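Local coordinates for type IV secretion system protein DotB (Yersinia pseudotuberculosis IP 31758, PDB 6GEF) that probably hydrolyses ATP as a hexameric AAA+ motor of the GspE family that serves a type IVb secretion system, at residues A39-T44 with V62-K67; N171-D176 with V180-K185; V288-C293 with M297-S302; A325-R330 with K396-M401. All blocks are in the same frame, centred on the assembly; numbering follows the deposited sequence.

Contact 1 (A39-T44 with V62-K67)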
loop_
_atom_site.group_PDB
_atom_site.type_symbol
_atom_site.label_atom_id
_atom_site.label_comp_id
_atom_site.label_asym_id
_atom_site.label_seq_id
_atom_site.Cartn_x
_atom_site.Cartn_y
_atom_site.Cartn_z
ATOM N N ALA A 39 -48.347 12.428 -19.148
ATOM C CA ALA A 39 -49.612 11.785 -18.838
ATOM C C ALA A 39 -49.781 10.496 -19.650
ATOM O O ALA A 39 -50.279 9.491 -19.129
ATOM C CB ALA A 39 -50.763 12.735 -19.077
ATOM N N GLN A 40 -49.385 10.511 -20.929
ATOM C CA GLN A 40 -49.495 9.341 -21.757
ATOM C C GLN A 40 -48.390 8.331 -21.510
ATOM O O GLN A 40 -48.563 7.132 -21.767
ATOM C CB GLN A 40 -49.535 9.717 -23.237
ATOM C CG GLN A 40 -48.572 10.788 -23.619
ATOM C CD GLN A 40 -48.929 11.491 -24.930
ATOM O OE1 GLN A 40 -48.222 12.408 -25.347
ATOM N NE2 GLN A 40 -50.052 11.064 -25.593
ATOM N N PHE A 41 -47.253 8.761 -21.002
ATOM C CA PHE A 41 -46.282 7.821 -20.423
ATOM C C PHE A 41 -46.833 7.125 -19.185
ATOM O O PHE A 41 -46.750 5.905 -19.064
ATOM C CB PHE A 41 -44.977 8.552 -20.092
ATOM C CG PHE A 41 -43.930 7.667 -19.500
ATOM C CD1 PHE A 41 -43.506 6.505 -20.139
ATOM C CD2 PHE A 41 -43.327 8.004 -18.308
ATOM C CE1 PHE A 41 -42.548 5.703 -19.563
ATOM C CE2 PHE A 41 -42.354 7.179 -17.726
ATOM C CZ PHE A 41 -41.972 6.042 -18.355
ATOM N N LYS A 42 -47.420 7.888 -18.278
ATOM C CA LYS A 42 -48.073 7.286 -17.100
ATOM C C LYS A 42 -49.179 6.317 -17.527
ATOM O O LYS A 42 -49.339 5.271 -16.921
ATOM C CB LYS A 42 -48.641 8.390 -16.200
ATOM C CG LYS A 42 -47.570 9.297 -15.619
ATOM C CD LYS A 42 -48.164 10.259 -14.595
ATOM C CE LYS A 42 -47.164 10.587 -13.490
ATOM N NZ LYS A 42 -47.414 11.948 -12.929
ATOM N N ASP A 43 -49.923 6.669 -18.579
ATOM C CA ASP A 43 -50.924 5.759 -19.109
ATOM C C ASP A 43 -50.307 4.554 -19.759
ATOM O O ASP A 43 -50.944 3.494 -19.831
ATOM C CB ASP A 43 -51.865 6.503 -20.070
ATOM C CG ASP A 43 -52.694 7.574 -19.361
ATOM O OD1 ASP A 43 -52.464 7.846 -18.132
ATOM O OD2 ASP A 43 -53.554 8.145 -20.053
ATOM N N THR A 44 -49.098 4.680 -20.296
ATOM C CA THR A 44 -48.379 3.523 -20.834
ATOM C C THR A 44 -47.972 2.586 -19.715
ATOM O O THR A 44 -48.097 1.365 -19.862
ATOM C CB THR A 44 -47.180 3.987 -21.666
ATOM O OG1 THR A 44 -47.611 4.967 -22.619
ATOM C CG2 THR A 44 -46.545 2.808 -22.389
ATOM N N VAL A 62 -36.762 1.258 -30.528
ATOM C CA VAL A 62 -37.809 0.265 -30.309
ATOM C C VAL A 62 -38.962 0.932 -29.560
ATOM O O VAL A 62 -38.769 1.913 -28.834
ATOM C CB VAL A 62 -37.289 -0.967 -29.529
ATOM C CG1 VAL A 62 -37.113 -0.635 -28.065
ATOM C CG2 VAL A 62 -38.230 -2.130 -29.694
ATOM N N ALA A 63 -40.156 0.388 -29.739
ATOM C CA ALA A 63 -41.301 0.820 -28.950
ATOM C C ALA A 63 -41.109 0.467 -27.474
ATOM O O ALA A 63 -40.395 -0.454 -27.140
ATOM C CB ALA A 63 -42.576 0.195 -29.479
ATOM N N ILE A 64 -41.765 1.224 -26.606
ATOM C CA ILE A 64 -41.776 0.937 -25.197
ATOM C C ILE A 64 -42.117 -0.534 -24.975
ATOM O O ILE A 64 -43.179 -0.972 -25.344
ATOM C CB ILE A 64 -42.693 1.877 -24.409
ATOM C CG1 ILE A 64 -42.129 3.276 -24.364
ATOM C CG2 ILE A 64 -42.950 1.366 -23.005
ATOM C CD1 ILE A 64 -42.956 4.238 -23.513
ATOM N N SER A 65 -41.217 -1.268 -24.317
ATOM C CA SER A 65 -41.345 -2.694 -24.125
ATOM C C SER A 65 -41.361 -3.020 -22.646
ATOM O O SER A 65 -40.806 -2.278 -21.825
ATOM C CB SER A 65 -40.177 -3.437 -24.794
ATOM O OG SER A 65 -40.033 -3.091 -26.148
ATOM N N ALA A 66 -42.024 -4.125 -22.316
ATOM C CA ALA A 66 -42.119 -4.571 -20.930
ATOM C C ALA A 66 -41.959 -6.088 -20.900
ATOM O O ALA A 66 -42.349 -6.788 -21.835
ATOM C CB ALA A 66 -43.439 -4.168 -20.299
ATOM N N LYS A 67 -41.392 -6.588 -19.814
ATOM C CA LYS A 67 -41.383 -8.000 -19.514
ATOM C C LYS A 67 -42.664 -8.354 -18.748
ATOM O O LYS A 67 -42.703 -8.430 -17.538
ATOM C CB LYS A 67 -40.122 -8.373 -18.723
ATOM C CG LYS A 67 -38.879 -8.431 -19.573
ATOM C CD LYS A 67 -37.733 -9.039 -18.817
ATOM C CE LYS A 67 -36.472 -9.150 -19.667
ATOM N NZ LYS A 67 -35.328 -9.548 -18.801
#
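Ile64 CG2 stands anti to its own backbone N and CG1 beside that N (chi1 -70°), and this spreads both branches of the side chain toward helix 38-50, where Thr44 and Phe41 meet them. The contact is helix-on-sheet packing in the N-terminal domain: the helix lies against an antiparallel sheet, and Ile64 belongs to segment 62-67, which runs into that sheet. Thr44 points its methyl at the isoleucine, and the two side chains approach tip to tip, with Thr44 CG2 3.9 Å from Ile64 CG2. The Phe41 and Ile64 side chains cross at about a right angle. The ring offers its edge to the delta methyl, Phe41 CD1 lying 4.1 Å from Ile64 CD1. That ring also meets Tyr112, while Ile56 and Ile58 of strand 53-59 and Phe48 add to the apolar surroundings of Ile64. Isoleucine suits this place because its delta methyl lies between Thr44 and Phe41 while its gamma methyl faces Thr44. Threonine suits a buried helix face because its two branches divide the work: the methyl packs, and the hydroxyl is satisfied by the Gln40 carbonyl and Tyr29. That carbonyl accepts from both Thr44 N and Thr44 OG1, the hydroxyl oxygen Thr44 OG1 lying 2.5 Å from Gln40 O.

Contact 2 (N171-D176 with V180-K185)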
loop_
_atom_site.group_PDB
_atom_site.type_symbol
_atom_site.label_atom_id
_atom_site.label_comp_id
_atom_site.label_asym_id
_atom_site.label_seq_id
_atom_site.Cartn_x
_atom_site.Cartn_y
_atom_site.Cartn_z
ATOM N N ASN A 171 -44.848 -23.826 8.092
ATOM C CA ASN A 171 -44.606 -24.242 9.468
ATOM C C ASN A 171 -43.278 -24.978 9.604
ATOM O O ASN A 171 -42.537 -24.761 10.564
ATOM C CB ASN A 171 -45.763 -25.112 9.957
ATOM C CG ASN A 171 -47.034 -24.312 10.182
ATOM O OD1 ASN A 171 -47.005 -23.094 10.379
ATOM N ND2 ASN A 171 -48.168 -25.001 10.133
ATOM N N GLN A 172 -42.966 -25.845 8.653
ATOM C CA GLN A 172 -41.646 -26.458 8.607
ATOM C C GLN A 172 -40.548 -25.406 8.462
ATOM O O GLN A 172 -39.450 -25.535 9.016
ATOM C CB GLN A 172 -41.539 -27.480 7.488
ATOM C CG GLN A 172 -42.526 -28.633 7.587
ATOM C CD GLN A 172 -42.311 -29.665 6.495
ATOM O OE1 GLN A 172 -41.206 -29.905 6.038
ATOM N NE2 GLN A 172 -43.389 -30.300 6.073
ATOM N N MET A 173 -40.853 -24.327 7.739
ATOM C CA MET A 173 -39.860 -23.292 7.439
ATOM C C MET A 173 -39.766 -22.205 8.527
ATOM O O MET A 173 -39.057 -21.248 8.358
ATOM C CB MET A 173 -40.174 -22.652 6.090
ATOM C CG MET A 173 -40.015 -23.592 4.914
ATOM S SD MET A 173 -40.280 -22.797 3.322
ATOM C CE MET A 173 -38.795 -21.776 3.227
ATOM N N CYS A 174 -40.475 -22.403 9.647
ATOM C CA CYS A 174 -40.430 -21.487 10.768
ATOM C C CYS A 174 -39.935 -22.183 12.031
ATOM O O CYS A 174 -40.667 -22.294 13.014
ATOM C CB CYS A 174 -41.823 -20.873 11.013
ATOM S SG CYS A 174 -42.467 -19.933 9.623
ATOM N N PRO A 175 -38.688 -22.646 12.019
ATOM C CA PRO A 175 -38.059 -23.052 13.285
ATOM C C PRO A 175 -37.751 -21.829 14.133
ATOM O O PRO A 175 -37.417 -20.762 13.630
ATOM C CB PRO A 175 -36.767 -23.755 12.833
ATOM C CG PRO A 175 -36.483 -23.161 11.476
ATOM C CD PRO A 175 -37.816 -22.885 10.851
ATOM N N ASP A 176 -37.827 -21.985 15.446
ATOM C CA ASP A 176 -37.315 -20.996 16.378
ATOM C C ASP A 176 -35.800 -20.999 16.440
ATOM O O ASP A 176 -35.239 -20.304 17.313
ATOM C CB ASP A 176 -37.930 -21.224 17.770
ATOM C CG ASP A 176 -37.512 -22.548 18.357
ATOM O OD1 ASP A 176 -36.687 -23.298 17.736
ATOM O OD2 ASP A 176 -37.973 -22.821 19.505
ATOM N N VAL A 180 -32.959 -21.176 7.881
ATOM C CA VAL A 180 -33.800 -21.541 6.757
ATOM C C VAL A 180 -33.255 -20.840 5.514
ATOM O O VAL A 180 -33.086 -19.617 5.506
ATOM C CB VAL A 180 -35.257 -21.127 7.012
ATOM C CG1 VAL A 180 -36.155 -21.565 5.854
ATOM C CG2 VAL A 180 -35.753 -21.724 8.323
ATOM N N MET A 181 -32.994 -21.624 4.470
ATOM C CA MET A 181 -32.407 -21.122 3.241
ATOM C C MET A 181 -33.380 -21.436 2.094
ATOM O O MET A 181 -33.843 -22.578 1.964
ATOM C CB MET A 181 -31.059 -21.780 2.957
ATOM C CG MET A 181 -30.047 -21.559 4.069
ATOM S SD MET A 181 -28.733 -22.817 4.183
ATOM C CE MET A 181 -27.930 -22.594 2.654
ATOM N N VAL A 182 -33.663 -20.436 1.263
ATOM C CA VAL A 182 -34.315 -20.618 -0.005
ATOM C C VAL A 182 -33.287 -20.281 -1.087
ATOM O O VAL A 182 -32.720 -19.206 -1.112
ATOM C CB VAL A 182 -35.591 -19.764 -0.170
ATOM C CG1 VAL A 182 -36.434 -19.864 1.102
ATOM C CG2 VAL A 182 -35.249 -18.340 -0.449
ATOM N N ALA A 183 -33.063 -21.216 -2.011
ATOM C CA ALA A 183 -32.084 -21.109 -3.054
ATOM C C ALA A 183 -32.763 -20.843 -4.395
ATOM O O ALA A 183 -33.973 -20.967 -4.552
ATOM C CB ALA A 183 -31.245 -22.373 -3.138
ATOM N N GLY A 184 -31.939 -20.443 -5.368
ATOM C CA GLY A 184 -32.397 -20.222 -6.708
ATOM C C GLY A 184 -31.476 -19.315 -7.471
ATOM O O GLY A 184 -30.695 -18.565 -6.903
ATOM N N LYS A 185 -31.582 -19.397 -8.803
ATOM C CA LYS A 185 -30.903 -18.442 -9.681
ATOM C C LYS A 185 -31.609 -17.107 -9.731
ATOM O O LYS A 185 -30.957 -16.057 -9.715
ATOM C CB LYS A 185 -30.731 -19.041 -11.063
ATOM C CG LYS A 185 -31.968 -18.908 -11.947
ATOM C CD LYS A 185 -31.908 -19.754 -13.211
ATOM C CE LYS A 185 -32.698 -19.119 -14.354
ATOM N NZ LYS A 185 -32.348 -19.744 -15.668
#
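Met173 is the first residue to depart from helical angles, and the chain then swings through Cys174 and Pro175 before returning as strand 179-183, bringing the Met173 and Val180 CA atoms to 6.3 Å. No hydrogen bond joins the two segments; the contact is made by apolar side chains and one carbonyl. The long, unbranched Met173 side chain is extended at chi2 and bent at chi3 (71°), and it crosses the side chains of Val180 and Val182 at about a right angle. Its terminal methyl touches both valines, Met173 CE lying 3.7 Å from Val180 CG1 and from Val182 CG1. While Val180 CG1 takes the methionine methyl, Val180 CG2 faces Met173 O at 3.3 Å and the proline ring, with Pro175 CG and CD both 3.5 Å away. Proline fits here because its ring offers a rigid apolar surface, and beta-branched valine suits both the strand and the need to meet several partners. Ile197 and Phe194 of helix 187-203 extend this apolar layer, with Phe322 and Met324 of strand 320-330 beside it. Farther along, Gly184 has backbone angles that call for glycine. The strand-loop-helix sequence that begins here is consistent with the P-loop (Walker A) of a RecA-like ATPase core, in which a buried central strand leads into the nucleotide-binding loop.

Contact 3 (V288-C293 with M297-S302)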
loop_
_atom_site.group_PDB
_atom_site.type_symbol
_atom_site.label_atom_id
_atom_site.label_comp_id
_atom_site.label_asym_id
_atom_site.label_seq_id
_atom_site.Cartn_x
_atom_site.Cartn_y
_atom_site.Cartn_z
ATOM N N VAL A 288 -29.564 -18.211 -1.153
ATOM C CA VAL A 288 -28.351 -18.838 -1.745
ATOM C C VAL A 288 -28.612 -18.916 -3.251
ATOM O O VAL A 288 -29.683 -19.311 -3.701
ATOM C CB VAL A 288 -28.031 -20.231 -1.183
ATOM C CG1 VAL A 288 -26.556 -20.418 -1.091
ATOM C CG2 VAL A 288 -28.623 -20.419 0.203
ATOM N N HIS A 289 -27.591 -18.548 -4.034
ATOM C CA HIS A 289 -27.614 -18.666 -5.468
ATOM C C HIS A 289 -27.144 -20.093 -5.857
ATOM O O HIS A 289 -25.982 -20.342 -6.170
ATOM C CB HIS A 289 -26.757 -17.598 -6.110
ATOM C CG HIS A 289 -27.348 -16.233 -6.063
ATOM N ND1 HIS A 289 -28.523 -15.942 -5.396
ATOM C CD2 HIS A 289 -26.910 -15.053 -6.563
ATOM C CE1 HIS A 289 -28.787 -14.649 -5.491
ATOM N NE2 HIS A 289 -27.829 -14.086 -6.193
ATOM N N SER A 290 -28.090 -21.025 -5.786
ATOM C CA SER A 290 -27.862 -22.373 -6.238
ATOM C C SER A 290 -29.122 -22.961 -6.833
ATOM O O SER A 290 -30.215 -22.504 -6.532
ATOM C CB SER A 290 -27.348 -23.262 -5.066
ATOM O OG SER A 290 -25.982 -23.087 -4.830
ATOM N N GLN A 291 -28.944 -24.010 -7.632
ATOM C CA GLN A 291 -30.066 -24.598 -8.356
ATOM C C GLN A 291 -30.918 -25.501 -7.491
ATOM O O GLN A 291 -32.134 -25.555 -7.676
ATOM C CB GLN A 291 -29.566 -25.335 -9.602
ATOM C CG GLN A 291 -29.309 -24.431 -10.796
ATOM C CD GLN A 291 -29.095 -25.203 -12.074
ATOM O OE1 GLN A 291 -29.607 -26.335 -12.258
ATOM N NE2 GLN A 291 -28.331 -24.576 -12.999
ATOM N N ASN A 292 -30.314 -26.237 -6.575
ATOM C CA ASN A 292 -31.028 -27.240 -5.776
ATOM C C ASN A 292 -30.229 -27.506 -4.526
ATOM O O ASN A 292 -29.064 -27.133 -4.398
ATOM C CB ASN A 292 -31.267 -28.527 -6.560
ATOM C CG ASN A 292 -29.982 -29.304 -6.797
ATOM O OD1 ASN A 292 -29.071 -28.912 -7.483
ATOM N ND2 ASN A 292 -29.931 -30.483 -6.145
ATOM N N CYS A 293 -30.856 -28.215 -3.583
ATOM C CA CYS A 293 -30.348 -28.298 -2.212
ATOM C C CYS A 293 -28.906 -28.840 -2.144
ATOM O O CYS A 293 -28.009 -28.186 -1.648
ATOM C CB CYS A 293 -31.257 -29.109 -1.340
ATOM S SG CYS A 293 -33.013 -28.751 -1.513
ATOM N N MET A 297 -25.617 -26.940 -0.564
ATOM C CA MET A 297 -24.620 -27.554 0.310
ATOM C C MET A 297 -23.230 -27.451 -0.300
ATOM O O MET A 297 -22.307 -26.883 0.287
ATOM C CB MET A 297 -24.985 -29.003 0.594
ATOM C CG MET A 297 -25.085 -29.340 2.080
ATOM S SD MET A 297 -26.359 -28.419 2.914
ATOM C CE MET A 297 -26.258 -29.275 4.536
ATOM N N ARG A 298 -23.045 -28.008 -1.495
ATOM C CA ARG A 298 -21.785 -27.881 -2.206
ATOM C C ARG A 298 -21.239 -26.419 -2.183
ATOM O O ARG A 298 -20.095 -26.199 -1.846
ATOM C CB ARG A 298 -21.974 -28.302 -3.678
ATOM C CG ARG A 298 -21.939 -29.761 -3.928
ATOM C CD ARG A 298 -20.572 -30.325 -3.548
ATOM N NE ARG A 298 -19.801 -30.864 -4.650
ATOM C CZ ARG A 298 -20.213 -31.822 -5.471
ATOM N NH1 ARG A 298 -21.477 -32.290 -5.399
ATOM N NH2 ARG A 298 -19.355 -32.299 -6.397
ATOM N N ARG A 299 -22.120 -25.462 -2.477
ATOM C CA ARG A 299 -21.669 -24.121 -2.683
ATOM C C ARG A 299 -21.200 -23.508 -1.372
ATOM O O ARG A 299 -20.145 -22.854 -1.298
ATOM C CB ARG A 299 -22.790 -23.271 -3.317
ATOM C CG ARG A 299 -22.527 -21.756 -3.308
ATOM C CD ARG A 299 -22.633 -21.172 -4.702
ATOM N NE ARG A 299 -21.979 -19.894 -4.812
ATOM C CZ ARG A 299 -22.502 -18.721 -4.479
ATOM N NH1 ARG A 299 -23.734 -18.666 -3.946
ATOM N NH2 ARG A 299 -21.787 -17.606 -4.645
ATOM N N LEU A 300 -22.000 -23.641 -0.321
ATOM C CA LEU A 300 -21.596 -23.134 0.986
ATOM C C LEU A 300 -20.331 -23.811 1.455
ATOM O O LEU A 300 -19.437 -23.152 2.017
ATOM C CB LEU A 300 -22.730 -23.314 1.997
ATOM C CG LEU A 300 -24.045 -22.597 1.715
ATOM C CD1 LEU A 300 -25.011 -22.886 2.838
ATOM C CD2 LEU A 300 -23.775 -21.117 1.469
ATOM N N ILE A 301 -20.220 -25.128 1.272
ATOM C CA ILE A 301 -19.025 -25.843 1.718
ATOM C C ILE A 301 -17.786 -25.363 0.978
ATOM O O ILE A 301 -16.706 -25.306 1.560
ATOM C CB ILE A 301 -19.246 -27.369 1.570
ATOM C CG1 ILE A 301 -20.126 -27.888 2.709
ATOM C CG2 ILE A 301 -17.930 -28.132 1.491
ATOM C CD1 ILE A 301 -20.698 -29.262 2.415
ATOM N N SER A 302 -17.935 -25.027 -0.308
ATOM C CA SER A 302 -16.783 -24.654 -1.117
ATOM C C SER A 302 -16.037 -23.448 -0.522
ATOM O O SER A 302 -14.837 -23.334 -0.668
ATOM C CB SER A 302 -17.204 -24.382 -2.549
ATOM O OG SER A 302 -18.021 -23.223 -2.633
#
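Arg299, whose side chain packs across the contact on Ser290 and His289, also takes part in its shortest sound polar bond: Ser302 OG donates to Arg299 O at 2.5 Å, tilted 26° from the carbonyl plane. The arginine side chain starts anti to its backbone N (chi1 168°); a bend at chi2 lays its methylenes along Ser290 and takes the guanidinium toward His289. Ser290 OG lies 3.5 Å from Arg299 CB, a packing contact that a small side chain allows. The guanidinium approaches the loop obliquely, with Arg299 NH1 3.6 Å from His289 O, a near approach without a hydrogen bond. The length of arginine matters here, since its methylene groups line the turn while its NE forms a salt bridge with Asp315 of a neighbouring subunit. His289 is the centre of an inverse gamma turn, and its side chain touches the residues of the probable P-loop. Beside the arginine, the Val288 and Leu300 side chains cross at about a right angle, and Val288 CG1 is 3.8 Å from Leu300 CD2. Leucine gives the reach and valine the compact branched partner that the apolar layer needs. Asn292 occupies the N-cap position of the helix that follows. The turn thus joins strand 284-288 to helix 293-302. Leu300 also packs on Met181 of strand 179-183 and on Leu316 of helix 306-319, while helix 362-372 covers Met297 and Cys293.

Contact 4 (A325-R330 with K396-M401)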
loop_
_atom_site.group_PDB
_atom_site.type_symbol
_atom_site.label_atom_id
_atom_site.label_comp_id
_atom_site.label_asym_id
_atom_site.label_seq_id
_atom_site.Cartn_x
_atom_site.Cartn_y
_atom_site.Cartn_z
ATOM N N ALA A 325 -34.752 -24.844 -2.660
ATOM C CA ALA A 325 -34.531 -24.288 -4.002
ATOM C C ALA A 325 -35.856 -24.117 -4.725
ATOM O O ALA A 325 -36.741 -24.946 -4.612
ATOM C CB ALA A 325 -33.616 -25.202 -4.813
ATOM N N GLN A 326 -35.974 -23.013 -5.449
ATOM C CA GLN A 326 -37.138 -22.737 -6.285
ATOM C C GLN A 326 -36.726 -22.166 -7.598
ATOM O O GLN A 326 -35.752 -21.423 -7.685
ATOM C CB GLN A 326 -38.096 -21.765 -5.596
ATOM C CG GLN A 326 -37.405 -20.498 -5.077
ATOM C CD GLN A 326 -38.299 -19.705 -4.160
ATOM O OE1 GLN A 326 -39.286 -20.225 -3.634
ATOM N NE2 GLN A 326 -37.941 -18.474 -3.925
ATOM N N THR A 327 -37.409 -22.589 -8.662
ATOM C CA THR A 327 -37.188 -22.055 -10.008
ATOM C C THR A 327 -38.535 -21.748 -10.640
ATOM O O THR A 327 -39.562 -22.301 -10.261
ATOM C CB THR A 327 -36.396 -23.059 -10.861
ATOM O OG1 THR A 327 -35.957 -22.447 -12.070
ATOM C CG2 THR A 327 -37.249 -24.248 -11.252
ATOM N N LEU A 328 -38.501 -20.894 -11.641
ATOM C CA LEU A 328 -39.699 -20.470 -12.366
ATOM C C LEU A 328 -39.834 -21.233 -13.659
ATOM O O LEU A 328 -38.906 -21.275 -14.451
ATOM C CB LEU A 328 -39.659 -18.954 -12.644
ATOM C CG LEU A 328 -40.001 -18.021 -11.490
ATOM C CD1 LEU A 328 -40.155 -16.614 -12.007
ATOM C CD2 LEU A 328 -41.227 -18.550 -10.747
ATOM N N VAL A 329 -40.982 -21.871 -13.854
ATOM C CA VAL A 329 -41.270 -22.650 -15.055
ATOM C C VAL A 329 -42.542 -22.099 -15.708
ATOM O O VAL A 329 -43.275 -21.273 -15.146
ATOM C CB VAL A 329 -41.415 -24.149 -14.718
ATOM C CG1 VAL A 329 -40.101 -24.689 -14.158
ATOM C CG2 VAL A 329 -42.551 -24.393 -13.795
ATOM N N ARG A 330 -42.793 -22.541 -16.924
ATOM C CA ARG A 330 -43.826 -21.986 -17.785
ATOM C C ARG A 330 -45.061 -22.864 -17.697
ATOM O O ARG A 330 -45.017 -24.082 -18.017
ATOM C CB ARG A 330 -43.338 -21.960 -19.242
ATOM C CG ARG A 330 -44.131 -21.044 -20.147
ATOM C CD ARG A 330 -43.349 -19.806 -20.530
ATOM N NE ARG A 330 -44.086 -18.566 -20.251
ATOM C CZ ARG A 330 -43.501 -17.402 -19.962
ATOM N NH1 ARG A 330 -42.155 -17.265 -19.957
ATOM N NH2 ARG A 330 -44.271 -16.339 -19.715
ATOM N N LYS A 396 -39.910 -32.466 -17.807
ATOM C CA LYS A 396 -38.627 -33.143 -17.921
ATOM C C LYS A 396 -37.463 -32.225 -17.511
ATOM O O LYS A 396 -36.654 -32.595 -16.669
ATOM C CB LYS A 396 -38.434 -33.666 -19.344
ATOM C CG LYS A 396 -36.995 -34.041 -19.703
ATOM C CD LYS A 396 -36.853 -34.283 -21.191
ATOM C CE LYS A 396 -35.620 -35.131 -21.469
ATOM N NZ LYS A 396 -35.840 -36.566 -21.121
ATOM N N ARG A 397 -37.426 -31.038 -18.089
ATOM C CA ARG A 397 -36.371 -30.090 -17.743
ATOM C C ARG A 397 -36.385 -29.781 -16.266
ATOM O O ARG A 397 -35.322 -29.567 -15.658
ATOM C CB ARG A 397 -36.494 -28.818 -18.579
ATOM C CG ARG A 397 -36.222 -29.071 -20.071
ATOM C CD ARG A 397 -35.880 -27.744 -20.765
ATOM N NE ARG A 397 -36.999 -26.777 -20.762
ATOM C CZ ARG A 397 -38.107 -26.896 -21.506
ATOM N NH1 ARG A 397 -38.229 -27.936 -22.350
ATOM N NH2 ARG A 397 -39.054 -25.991 -21.401
ATOM N N LEU A 398 -37.554 -29.689 -15.646
ATOM C CA LEU A 398 -37.641 -29.432 -14.208
ATOM C C LEU A 398 -37.066 -30.600 -13.392
ATOM O O LEU A 398 -36.364 -30.394 -12.420
ATOM C CB LEU A 398 -39.076 -29.134 -13.811
ATOM C CG LEU A 398 -39.339 -28.919 -12.321
ATOM C CD1 LEU A 398 -38.407 -27.877 -11.750
ATOM C CD2 LEU A 398 -40.768 -28.577 -12.019
ATOM N N SER A 399 -37.375 -31.827 -13.806
ATOM C CA SER A 399 -36.758 -32.985 -13.173
ATOM C C SER A 399 -35.232 -32.989 -13.342
ATOM O O SER A 399 -34.517 -33.429 -12.443
ATOM C CB SER A 399 -37.356 -34.276 -13.731
ATOM O OG SER A 399 -36.928 -34.498 -15.068
ATOM N N MET A 400 -34.752 -32.474 -14.473
ATOM C CA MET A 400 -33.306 -32.345 -14.662
ATOM C C MET A 400 -32.658 -31.391 -13.670
ATOM O O MET A 400 -31.507 -31.519 -13.349
ATOM C CB MET A 400 -33.004 -31.907 -16.103
ATOM C CG MET A 400 -33.362 -32.894 -17.180
ATOM S SD MET A 400 -33.127 -34.615 -16.639
ATOM C CE MET A 400 -31.338 -34.759 -16.823
ATOM N N MET A 401 -33.426 -30.434 -13.164
ATOM C CA MET A 401 -32.849 -29.330 -12.387
ATOM C C MET A 401 -32.028 -29.864 -11.213
ATOM O O MET A 401 -31.048 -29.237 -10.828
ATOM C CB MET A 401 -33.937 -28.378 -11.913
ATOM C CG MET A 401 -34.550 -27.555 -13.017
ATOM S SD MET A 401 -33.588 -26.044 -13.362
ATOM C CE MET A 401 -32.492 -26.716 -14.635
#
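Thr327 and Leu398 lie alongside each other with their side chains running opposite ways, the threonine reaching out from strand 320-330 and the leucine from helix 392-400. Each touches the other through a methyl, with Thr327 CG2 3.8 Å from Leu398 CD1. The Leu398 side chain begins anti to its backbone N (chi1 177°), and chi2 then turns its CD1 branch toward the strand. Two residues farther along the same strand, Val329 also points toward the helix and meets the same methyl less closely, at 4.3 Å between Val329 CG1 and Leu398 CD1. One leucine methyl therefore bridges two alternate residues on one face of the strand, a spacing that follows from the strand's two-residue repeat. Beta-branched threonine and valine are well suited to a strand and present compact methyls to the helix, whereas leucine extends far enough from the helix to reach both. Phe377 and Ala381 of helix 377-386 and Ala339 of the adjacent strand 336-344 also touch Leu398, which is the buried member of this group. Farther out, Met401 SD comes no nearer than 4.5 Å to Thr327 OG1, a loose approach by a side chain that also packs on Phe377. Away from the strand, Lys396 O accepts from Met400 N and from Ser399 OG; the hydroxyl approaches in the plane of the carbonyl, where a lone pair points, with Ser399 OG 2.5 Å from Lys396 O. The arrangement is alpha/beta packing, in which a C-terminal helix covers one face of the mixed sheet of the ATPase core near its edge.

In the fold
From the N terminus, contact 1 closes a short loop within the N-terminal domain, where helix 38-50 meets the antiparallel sheet; its centre lies 37 Å from that of contact 2, across the chain's centre. The other three belong to the ATPase core. Contact 2 closes the entry into strand 179-183, contact 3 the exit from strand 284-288, and contact 4 the longest loop, bringing the C-terminal helix back to strand 320-330. All four follow in series, with none crossing or enclosing another. Contacts 2, 3 and 4 touch one another: Gly184 N probably bonds to Val288 O, and Ala183 O to Gln326 N, joining neighbouring strands of one mixed sheet, while Gln291 and Asn292 pack on Ala325.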